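Side-chain contacts in protein glpG homolog (Haemophilus influenzae, PDB 2NR9), which probably cleaves transmembrane segments of membrane proteins within the inner membrane, as a rhomboid serine protease working with a serine-histidine dyad: residues L21-Q26 with L61-I66; Y102-N105 with A111-G114; F74-M79 with G142-L147. The protein carries 2 engineered substitutions. All coordinates share one frame; numbering follows the deposited sequence.

Contact 1 of 3, residues L21-Q26 with L61-I66. Engineered in segment 21-26: Ile24 (natural residue Leu). With PQE (3,6,12,15,18,21,24-heptaoxahexatriacontan-1-ol), chain F.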
loop_
_atom_site.group_PDB
_atom_site.type_symbol
_atom_site.label_atom_id
_atom_site.label_comp_id
_atom_site.label_asym_id
_atom_site.label_seq_id
_atom_site.Cartn_x
_atom_site.Cartn_y
_atom_site.Cartn_z
ATOM N N LEU A 21 -1.856 6.863 -14.785
ATOM C CA LEU A 21 -1.419 6.725 -16.178
ATOM C C LEU A 21 -1.608 5.316 -16.720
ATOM O O LEU A 21 -2.004 5.132 -17.870
ATOM C CB LEU A 21 0.029 7.171 -16.341
ATOM C CG LEU A 21 0.284 8.656 -16.088
ATOM C CD1 LEU A 21 1.766 8.975 -16.248
ATOM C CD2 LEU A 21 -0.552 9.505 -17.029
ATOM N N ILE A 22 -1.319 4.324 -15.891
ATOM C CA ILE A 22 -1.490 2.945 -16.288
ATOM C C ILE A 22 -2.979 2.587 -16.420
ATOM O O ILE A 22 -3.378 1.930 -17.382
ATOM C CB ILE A 22 -0.741 1.993 -15.347
ATOM C CG1 ILE A 22 0.775 2.201 -15.504
ATOM C CG2 ILE A 22 -1.101 0.544 -15.654
ATOM C CD1 ILE A 22 1.597 1.552 -14.422
ATOM N N TYR A 23 -3.809 3.114 -15.522
ATOM C CA TYR A 23 -5.257 2.874 -15.604
ATOM C C TYR A 23 -5.817 3.499 -16.877
ATOM O O TYR A 23 -6.482 2.830 -17.664
ATOM C CB TYR A 23 -5.982 3.428 -14.376
ATOM C CG TYR A 23 -7.453 3.041 -14.285
ATOM C CD1 TYR A 23 -7.826 1.746 -13.950
ATOM C CD2 TYR A 23 -8.457 3.988 -14.453
ATOM C CE1 TYR A 23 -9.158 1.391 -13.824
ATOM C CE2 TYR A 23 -9.803 3.644 -14.327
ATOM C CZ TYR A 23 -10.143 2.340 -14.013
ATOM O OH TYR A 23 -11.467 1.979 -13.883
ATOM N N ILE A 24 -5.522 4.779 -17.094
ATOM C CA ILE A 24 -5.967 5.450 -18.310
ATOM C C ILE A 24 -5.569 4.616 -19.522
ATOM O O ILE A 24 -6.377 4.389 -20.416
ATOM C CB ILE A 24 -5.382 6.868 -18.437
ATOM C CG1 ILE A 24 -5.872 7.754 -17.289
ATOM C CG2 ILE A 24 -5.800 7.497 -19.767
ATOM C CD1 ILE A 24 -7.365 8.073 -17.349
ATOM N N ALA A 25 -4.328 4.138 -19.534
ATOM C CA ALA A 25 -3.854 3.290 -20.618
ATOM C C ALA A 25 -4.735 2.045 -20.746
ATOM O O ALA A 25 -5.054 1.611 -21.856
ATOM C CB ALA A 25 -2.396 2.896 -20.394
ATOM N N GLN A 26 -5.137 1.480 -19.611
ATOM C CA GLN A 26 -6.004 0.304 -19.629
ATOM C C GLN A 26 -7.294 0.578 -20.402
ATOM O O GLN A 26 -7.852 -0.321 -21.029
ATOM C CB GLN A 26 -6.349 -0.150 -18.200
ATOM C CG GLN A 26 -5.169 -0.676 -17.400
ATOM C CD GLN A 26 -5.547 -1.060 -15.981
ATOM O OE1 GLN A 26 -4.943 -0.585 -15.022
ATOM N NE2 GLN A 26 -6.568 -1.899 -15.841
ATOM N N LEU A 61 -8.805 -2.334 -11.389
ATOM C CA LEU A 61 -9.875 -3.020 -12.104
ATOM C C LEU A 61 -11.193 -2.250 -12.236
ATOM O O LEU A 61 -12.097 -2.683 -12.949
ATOM C CB LEU A 61 -10.105 -4.399 -11.484
ATOM C CG LEU A 61 -8.820 -5.223 -11.308
ATOM C CD1 LEU A 61 -9.076 -6.506 -10.529
ATOM C CD2 LEU A 61 -8.169 -5.523 -12.653
ATOM N N SER A 62 -11.306 -1.119 -11.546
ATOM C CA SER A 62 -12.498 -0.285 -11.649
ATOM C C SER A 62 -12.214 1.144 -11.202
ATOM O O SER A 62 -11.162 1.426 -10.616
ATOM C CB SER A 62 -13.661 -0.875 -10.839
ATOM O OG SER A 62 -13.422 -0.775 -9.446
ATOM N N ASN A 63 -13.152 2.044 -11.491
ATOM C CA ASN A 63 -13.019 3.453 -11.123
ATOM C C ASN A 63 -13.041 3.669 -9.606
ATOM O O ASN A 63 -12.364 4.557 -9.091
ATOM C CB ASN A 63 -14.110 4.299 -11.799
ATOM C CG ASN A 63 -14.007 4.290 -13.321
ATOM O OD1 ASN A 63 -14.966 4.619 -14.024
ATOM N ND2 ASN A 63 -12.844 3.922 -13.831
ATOM N N LEU A 64 -13.840 2.873 -8.900
ATOM C CA LEU A 64 -13.905 2.953 -7.440
ATOM C C LEU A 64 -12.674 2.296 -6.835
ATOM O O LEU A 64 -12.125 2.761 -5.829
ATOM C CB LEU A 64 -15.175 2.276 -6.909
ATOM C CG LEU A 64 -16.498 3.007 -7.138
ATOM C CD1 LEU A 64 -17.682 2.135 -6.731
ATOM C CD2 LEU A 64 -16.515 4.326 -6.380
ATOM N N HIS A 65 -12.248 1.202 -7.446
ATOM C CA HIS A 65 -11.071 0.500 -6.987
ATOM C C HIS A 65 -9.900 1.479 -6.889
ATOM O O HIS A 65 -9.357 1.711 -5.802
ATOM C CB HIS A 65 -10.757 -0.659 -7.939
ATOM C CG HIS A 65 -9.641 -1.541 -7.479
ATOM N ND1 HIS A 65 -8.744 -2.121 -8.350
ATOM C CD2 HIS A 65 -9.224 -1.875 -6.234
ATOM C CE1 HIS A 65 -7.860 -2.824 -7.664
ATOM N NE2 HIS A 65 -8.122 -2.681 -6.378
ATOM N N ILE A 66 -9.611 2.156 -7.995
ATOM C CA ILE A 66 -8.496 3.085 -8.049
ATOM C C ILE A 66 -8.776 4.380 -7.282
ATOM O O ILE A 66 -7.877 4.947 -6.672
ATOM C CB ILE A 66 -8.074 3.383 -9.514
ATOM C CG1 ILE A 66 -6.759 4.144 -9.554
ATOM C CG2 ILE A 66 -9.170 4.129 -10.257
ATOM C CD1 ILE A 66 -6.235 4.363 -10.950
HETATM O O47 PQE F . -15.016 3.983 -17.405
HETATM C C68 PQE F . -15.737 3.074 -16.559
HETATM C C52 PQE F . -14.798 1.975 -16.067
HETATM O O70 PQE F . -15.510 1.091 -15.199
HETATM C C55 PQE F . -15.333 1.432 -13.824
HETATM C C58 PQE F . -16.368 0.701 -12.975
HETATM O O71 PQE F . -16.491 1.344 -11.706
HETATM C C61 PQE F . -17.778 1.936 -11.532
HETATM C C62 PQE F . -18.270 2.494 -12.863
HETATM C C63 PQE F . -18.889 3.877 -12.692
HETATM C C66 PQE F . -18.166 4.683 -11.619
HETATM C C67 PQE F . -17.149 5.636 -12.236
HETATM O O72 PQE F . -16.425 6.294 -11.196
HETATM C C65 PQE F . -15.462 7.210 -11.720
HETATM C C64 PQE F . -14.641 7.812 -10.583
HETATM O O73 PQE F . -13.533 8.539 -11.118
HETATM C C60 PQE F . -12.716 7.732 -11.967
HETATM C C59 PQE F . -11.245 8.019 -11.687
HETATM O O74 PQE F . -10.430 7.346 -12.647
HETATM C C57 PQE F . -9.086 7.183 -12.190
HETATM C C56 PQE F . -8.620 8.449 -11.476
HETATM O O75 PQE F . -8.442 8.189 -10.081
HETATM C C54 PQE F . -8.640 9.367 -9.299
HETATM C C53 PQE F . -8.070 9.158 -7.899
HETATM O O76 PQE F . -7.317 10.306 -7.510
HETATM C C51 PQE F . -7.573 10.674 -6.153
HETATM C C50 PQE F . -6.590 11.757 -5.709
HETATM C C49 PQE F . -6.580 11.899 -4.190
HETATM C C48 PQE F . -6.868 13.332 -3.758
HETATM C C47 PQE F . -6.941 13.440 -2.239
HETATM C C46 PQE F . -8.332 13.869 -1.784
HETATM C C45 PQE F . -8.562 13.528 -0.315
HETATM C C44 PQE F . -10.030 13.702 0.072
HETATM C C43 PQE F . -10.233 13.522 1.575
HETATM C C42 PQE F . -10.984 14.705 2.180
HETATM C C41 PQE F . -11.972 14.250 3.249
HETATM C C40 PQE F . -13.310 14.946 3.089
#
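Tyr23 lays its ring under Ile66: CG2 of Ile66 stands 4.2 Å from the ring centroid and 10° off its normal, a CH-pi contact over the middle of one face. The other branch of the isoleucine reaches back along the tyrosine, its CD1 touching Tyr23 CB at 3.6 Å. With CG anti to the backbone N (chi1 -171°), the phenol leaves helix 10-27 and ends at the start of helix 63-84, beside the backbone of Ser62 and Asn63. The Asn63 amide meets the ring at its edge, the two planes 76° apart; the modelled approach to the hydroxyl is too close to interpret. Ser62 is the N-cap of the second helix, its OG accepting from His65 N at 3.0 Å. His65 in turn takes Leu61 N on ND1 (3.0 Å), in the plane of the imidazole and nearly straight, which restrains the ring's orientation. A PQE detergent molecule wraps this end, CG2 of Ile66 meeting its C57 at 3.6 Å. Gln26 adds a hydrogen bond from NE2 to His60 O. This is helix-helix packing at a capped helix start, joining the first two transmembrane helices of the rhomboid fold.

Contact 2 of 3, residues Y102-N105 with A111-G114; sequences YVQN and AFFG. With PA6 ((R)-2-(formyloxy)-3-(phosphonooxy)propyl pentanoate), chain C.
Gln104 presses its aliphatic CG onto one face of the Phe112 ring. CG lies 3.7 Å from the ring centroid and 24° off the normal, a CH-pi contact displaced toward the rim, with CD2 of Phe112 the closest ring atom at 3.4 Å. The two side chains run past each other in opposite directions, and Gln104 CB follows at 4.0 Å from Phe112 CE2. Asn105 supplies the next piece of the surface: its backbone N comes within 3.7 Å of Phe112 CE2, and its CB touches the same carbon at 4.1 Å. The torsions share out the work. CG of Gln104 stands anti to N (chi1 -177°), while a bend at chi2 (70°) turns the amide aside from the ring, leaving methylene as the contacting part. One step out, Gln104 OE1 accepts from Ala168 N near the start of helix 166-191, so the amide is anchored there while its CG lies on the phenylalanine face. Phe112 also meets His56 edge-to-face and touches Met164. On the other flank of helix 86-108, Tyr102 takes the PA6 lipid at its ring edge, CE1 to O31 being 3.4 Å. The catalytic residues are near: the side chain of Gln104 lies about 7 Å from that of His169 and about 8 Å from that of Ser116. Across the two segments the contact is apolar and dispersive, without a hydrogen bond; the glutamine divides its roles, with the carbon stem serving the aromatic ring and the buried carbonyl oxygen satisfied by a backbone N-H.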
loop_
_atom_site.group_PDB
_atom_site.type_symbol
_atom_site.label_atom_id
_atom_site.label_comp_id
_atom_site.label_asym_id
_atom_site.label_seq_id
_atom_site.Cartn_x
_atom_site.Cartn_y
_atom_site.Cartn_z
ATOM N N TYR A 102 3.113 -12.000 -2.512
ATOM C CA TYR A 102 3.566 -13.338 -2.156
ATOM C C TYR A 102 2.453 -14.083 -1.423
ATOM O O TYR A 102 2.117 -15.217 -1.762
ATOM C CB TYR A 102 4.808 -13.248 -1.261
ATOM C CG TYR A 102 5.357 -14.589 -0.812
ATOM C CD1 TYR A 102 6.301 -15.266 -1.574
ATOM C CD2 TYR A 102 4.949 -15.162 0.384
ATOM C CE1 TYR A 102 6.816 -16.488 -1.161
ATOM C CE2 TYR A 102 5.446 -16.388 0.800
ATOM C CZ TYR A 102 6.378 -17.045 0.024
ATOM O OH TYR A 102 6.873 -18.259 0.440
ATOM N N VAL A 103 1.871 -13.422 -0.431
ATOM C CA VAL A 103 0.826 -14.013 0.391
ATOM C C VAL A 103 -0.471 -14.247 -0.379
ATOM O O VAL A 103 -1.073 -15.319 -0.281
ATOM C CB VAL A 103 0.550 -13.160 1.646
ATOM C CG1 VAL A 103 -0.732 -13.595 2.318
ATOM C CG2 VAL A 103 1.731 -13.236 2.613
ATOM N N GLN A 104 -0.906 -13.246 -1.137
ATOM C CA GLN A 104 -2.119 -13.385 -1.923
ATOM C C GLN A 104 -1.962 -14.532 -2.912
ATOM O O GLN A 104 -2.866 -15.340 -3.084
ATOM C CB GLN A 104 -2.448 -12.091 -2.670
ATOM C CG GLN A 104 -3.756 -12.162 -3.463
ATOM C CD GLN A 104 -4.977 -12.193 -2.562
ATOM O OE1 GLN A 104 -5.182 -11.296 -1.749
ATOM N NE2 GLN A 104 -5.799 -13.223 -2.713
ATOM N N ASN A 105 -0.789 -14.623 -3.530
ATOM C CA ASN A 105 -0.538 -15.667 -4.510
ATOM C C ASN A 105 -0.678 -17.071 -3.930
ATOM O O ASN A 105 -1.215 -17.972 -4.577
ATOM C CB ASN A 105 0.847 -15.508 -5.129
ATOM C CG ASN A 105 1.121 -16.546 -6.198
ATOM O OD1 ASN A 105 0.354 -16.688 -7.154
ATOM N ND2 ASN A 105 2.231 -17.268 -6.055
ATOM N N ALA A 111 -3.860 -14.070 -9.782
ATOM C CA ALA A 111 -4.911 -13.234 -10.365
ATOM C C ALA A 111 -5.369 -12.118 -9.430
ATOM O O ALA A 111 -6.478 -12.161 -8.886
ATOM C CB ALA A 111 -6.096 -14.090 -10.806
ATOM N N PHE A 112 -4.528 -11.102 -9.282
ATOM C CA PHE A 112 -4.840 -9.968 -8.435
ATOM C C PHE A 112 -4.054 -8.741 -8.879
ATOM O O PHE A 112 -2.940 -8.859 -9.387
ATOM C CB PHE A 112 -4.537 -10.294 -6.969
ATOM C CG PHE A 112 -3.110 -10.702 -6.716
ATOM C CD1 PHE A 112 -2.146 -9.751 -6.420
ATOM C CD2 PHE A 112 -2.743 -12.038 -6.740
ATOM C CE1 PHE A 112 -0.843 -10.124 -6.165
ATOM C CE2 PHE A 112 -1.446 -12.415 -6.485
ATOM C CZ PHE A 112 -0.492 -11.458 -6.194
ATOM N N PHE A 113 -4.648 -7.569 -8.687
ATOM C CA PHE A 113 -4.029 -6.301 -9.072
ATOM C C PHE A 113 -4.468 -5.214 -8.114
ATOM O O PHE A 113 -5.578 -5.257 -7.583
ATOM C CB PHE A 113 -4.485 -5.886 -10.481
ATOM C CG PHE A 113 -3.907 -6.713 -11.584
ATOM C CD1 PHE A 113 -4.711 -7.564 -12.323
ATOM C CD2 PHE A 113 -2.573 -6.600 -11.923
ATOM C CE1 PHE A 113 -4.187 -8.295 -13.362
ATOM C CE2 PHE A 113 -2.047 -7.329 -12.959
ATOM C CZ PHE A 113 -2.850 -8.183 -13.676
ATOM N N GLY A 114 -3.657 -4.173 -7.979
ATOM C CA GLY A 114 -4.053 -3.049 -7.145
ATOM C C GLY A 114 -3.141 -2.702 -5.991
ATOM O O GLY A 114 -2.417 -3.553 -5.466
HETATM O O32 PA6 C . 10.798 -15.999 -4.317
HETATM C C31 PA6 C . 9.754 -15.741 -3.742
HETATM C C32 PA6 C . 9.717 -14.718 -2.633
HETATM C C33 PA6 C . 9.723 -13.317 -3.235
HETATM C C34 PA6 C . 8.868 -12.361 -2.412
HETATM C C35 PA6 C . 8.847 -12.766 -0.953
HETATM O O31 PA6 C . 8.539 -16.427 -4.147
HETATM C C3 PA6 C . 8.580 -17.809 -4.497
HETATM C C2 PA6 C . 7.212 -18.433 -4.256
HETATM O O21 PA6 C . 6.553 -18.616 -5.506
HETATM C C21 PA6 C . 6.424 -17.498 -6.427
HETATM O O22 PA6 C . 5.839 -17.646 -7.488
HETATM C C1 PA6 C . 7.382 -19.779 -3.561
HETATM O O11 PA6 C . 8.635 -19.803 -2.876
HETATM P P PA6 C . 8.996 -20.989 -1.846
HETATM O O13 PA6 C . 9.896 -21.904 -2.643
HETATM O O14 PA6 C . 9.684 -20.277 -0.705
HETATM O O12 PA6 C . 7.657 -21.590 -1.489
#

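Contact 3 of 3, residues F74-M79 with G142-L147; sequences FIFGGM and GFFTML
Phe76 and Phe144 form an offset edge-to-face pair, the edge of Phe76 turned to the face of Phe144, with centroids 5.6 Å apart and planes at 70°. CE1 of Phe76 does much of the touching, 3.8 Å from Phe144 CD2. Both phenylalanines hold CG anti to the carbonyl carbon (chi1 -61° for Phe76 and -66° for Phe144), which lets the rings reach across between backbones whose nearest CA atoms, those of these same two residues, are 9.8 Å apart. The remaining contacts are apolar. CZ of Phe76 abuts CB of Phe144 at 3.5 Å, with that methylene near the plane of the Phe76 ring, so the root of the Phe144 side chain as well as its ring is engaged. Ile75 takes the far end: its CD1 meets Phe144 CZ at 3.7 Å, the two side chains crossing at about a right angle. Its other branch, CG2, lies 3.7 Å above the plane of the neighbouring Phe76 ring, toward the rim, so the isoleucine touches both aromatics. No hydrogen bond joins the two segments. PQE detergent touches Ile75 and Phe144. In the fold, Phe144 reaches from the loop between helices 116-131 and 153-156 to helix 63-84, where Trp72 also meets it edge-to-face; Phe76 packs on Val122 and Leu123 of helix 116-131, while Phe74 of the same segment reaches helix 10-27.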
loop_
_atom_site.group_PDB
_atom_site.type_symbol
_atom_site.label_atom_id
_atom_site.label_comp_id
_atom_site.label_asym_id
_atom_site.label_seq_id
_atom_site.Cartn_x
_atom_site.Cartn_y
_atom_site.Cartn_z
ATOM N N PHE A 74 -2.681 8.528 -1.156
ATOM C CA PHE A 74 -2.183 9.882 -1.317
ATOM C C PHE A 74 -2.120 10.585 0.035
ATOM O O PHE A 74 -1.099 11.170 0.394
ATOM C CB PHE A 74 -3.037 10.676 -2.308
ATOM C CG PHE A 74 -2.445 12.006 -2.684
ATOM C CD1 PHE A 74 -1.454 12.091 -3.653
ATOM C CD2 PHE A 74 -2.867 13.170 -2.061
ATOM C CE1 PHE A 74 -0.887 13.316 -3.988
ATOM C CE2 PHE A 74 -2.306 14.394 -2.394
ATOM C CZ PHE A 74 -1.317 14.466 -3.362
ATOM N N ILE A 75 -3.194 10.456 0.808
ATOM C CA ILE A 75 -3.263 11.053 2.130
ATOM C C ILE A 75 -2.257 10.467 3.120
ATOM O O ILE A 75 -1.443 11.195 3.679
ATOM C CB ILE A 75 -4.678 10.933 2.733
ATOM C CG1 ILE A 75 -5.668 11.802 1.953
ATOM C CG2 ILE A 75 -4.663 11.340 4.202
ATOM C CD1 ILE A 75 -7.076 11.829 2.557
ATOM N N PHE A 76 -2.306 9.151 3.329
ATOM C CA PHE A 76 -1.449 8.507 4.334
ATOM C C PHE A 76 -0.036 8.163 3.858
ATOM O O PHE A 76 0.907 8.165 4.653
ATOM C CB PHE A 76 -2.156 7.315 4.985
ATOM C CG PHE A 76 -3.423 7.696 5.722
ATOM C CD1 PHE A 76 -4.646 7.704 5.066
ATOM C CD2 PHE A 76 -3.373 8.132 7.040
ATOM C CE1 PHE A 76 -5.808 8.099 5.727
ATOM C CE2 PHE A 76 -4.534 8.521 7.711
ATOM C CZ PHE A 76 -5.749 8.510 7.051
ATOM N N GLY A 77 0.102 7.837 2.576
ATOM C CA GLY A 77 1.417 7.633 1.995
ATOM C C GLY A 77 2.151 8.961 2.073
ATOM O O GLY A 77 3.354 9.013 2.363
ATOM N N GLY A 78 1.402 10.044 1.864
ATOM C CA GLY A 78 1.943 11.402 1.950
ATOM C C GLY A 78 2.387 11.749 3.361
ATOM O O GLY A 78 3.468 12.302 3.556
ATOM N N MET A 79 1.541 11.451 4.350
ATOM C CA MET A 79 1.917 11.669 5.750
ATOM C C MET A 79 3.254 11.013 6.044
ATOM O O MET A 79 4.123 11.619 6.665
ATOM C CB MET A 79 0.872 11.096 6.707
ATOM C CG MET A 79 -0.414 11.870 6.785
ATOM S SD MET A 79 -1.442 11.250 8.128
ATOM C CE MET A 79 -2.958 12.177 7.841
ATOM N N GLY A 142 -11.288 11.688 11.702
ATOM C CA GLY A 142 -12.442 11.230 12.461
ATOM C C GLY A 142 -13.191 10.168 11.679
ATOM O O GLY A 142 -13.928 9.363 12.250
ATOM N N PHE A 143 -12.977 10.159 10.365
ATOM C CA PHE A 143 -13.627 9.199 9.483
ATOM C C PHE A 143 -12.623 8.136 9.040
ATOM O O PHE A 143 -12.964 6.959 8.920
ATOM C CB PHE A 143 -14.207 9.909 8.259
ATOM C CG PHE A 143 -14.891 11.210 8.580
ATOM C CD1 PHE A 143 -14.263 12.418 8.317
ATOM C CD2 PHE A 143 -16.137 11.226 9.183
ATOM C CE1 PHE A 143 -14.881 13.616 8.618
ATOM C CE2 PHE A 143 -16.757 12.423 9.491
ATOM C CZ PHE A 143 -16.127 13.619 9.208
ATOM N N PHE A 144 -11.386 8.562 8.791
ATOM C CA PHE A 144 -10.324 7.645 8.380
ATOM C C PHE A 144 -9.851 6.788 9.553
ATOM O O PHE A 144 -9.024 5.891 9.384
ATOM C CB PHE A 144 -9.146 8.409 7.766
ATOM C CG PHE A 144 -9.476 9.099 6.470
ATOM C CD1 PHE A 144 -9.692 10.466 6.431
ATOM C CD2 PHE A 144 -9.578 8.378 5.292
ATOM C CE1 PHE A 144 -9.991 11.102 5.239
ATOM C CE2 PHE A 144 -9.881 9.008 4.099
ATOM C CZ PHE A 144 -10.088 10.370 4.073
ATOM N N THR A 145 -10.357 7.096 10.744
ATOM C CA THR A 145 -10.043 6.323 11.940
ATOM C C THR A 145 -11.090 5.225 12.097
ATOM O O THR A 145 -10.785 4.114 12.532
ATOM C CB THR A 145 -10.053 7.206 13.206
ATOM O OG1 THR A 145 -9.156 8.308 13.033
ATOM C CG2 THR A 145 -9.634 6.399 14.425
ATOM N N MET A 146 -12.329 5.555 11.736
ATOM C CA MET A 146 -13.438 4.608 11.785
ATOM C C MET A 146 -13.290 3.551 10.700
ATOM O O MET A 146 -13.279 2.354 10.983
ATOM C CB MET A 146 -14.772 5.339 11.604
ATOM C CG MET A 146 -15.223 6.143 12.809
ATOM S SD MET A 146 -15.742 5.090 14.179
ATOM C CE MET A 146 -16.240 6.323 15.380
ATOM N N LEU A 147 -13.191 4.006 9.455
ATOM C CA LEU A 147 -13.051 3.107 8.318
ATOM C C LEU A 147 -11.838 2.194 8.481
ATOM O O LEU A 147 -11.163 1.856 7.509
ATOM C CB LEU A 147 -12.964 3.900 7.013
ATOM C CG LEU A 147 -14.154 4.822 6.727
ATOM C CD1 LEU A 147 -13.942 5.605 5.441
ATOM C CD2 LEU A 147 -15.452 4.029 6.668
#

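In the fold
From the N terminus, contact 1 closes the first loop, bringing helix 10-27 to the start of helix 63-84 across the connection that contains helix 31-38. Contact 3 opens further along helix 63-84 and spans 62 residues before 142-147 returns to it. Nested inside that loop is contact 2, a short closure between helix 86-108 and the loop leading into helix 116-131. Contact 1 is in series with both others. Contacts 1 and 2 touch, His65 CE1 lying 3.3 Å from Phe113 O, whereas contacts 2 and 3 sit on opposite sides of the chain's centre, about 23 Å apart between centres. Helix 63-84 is shared by contacts 1 and 3.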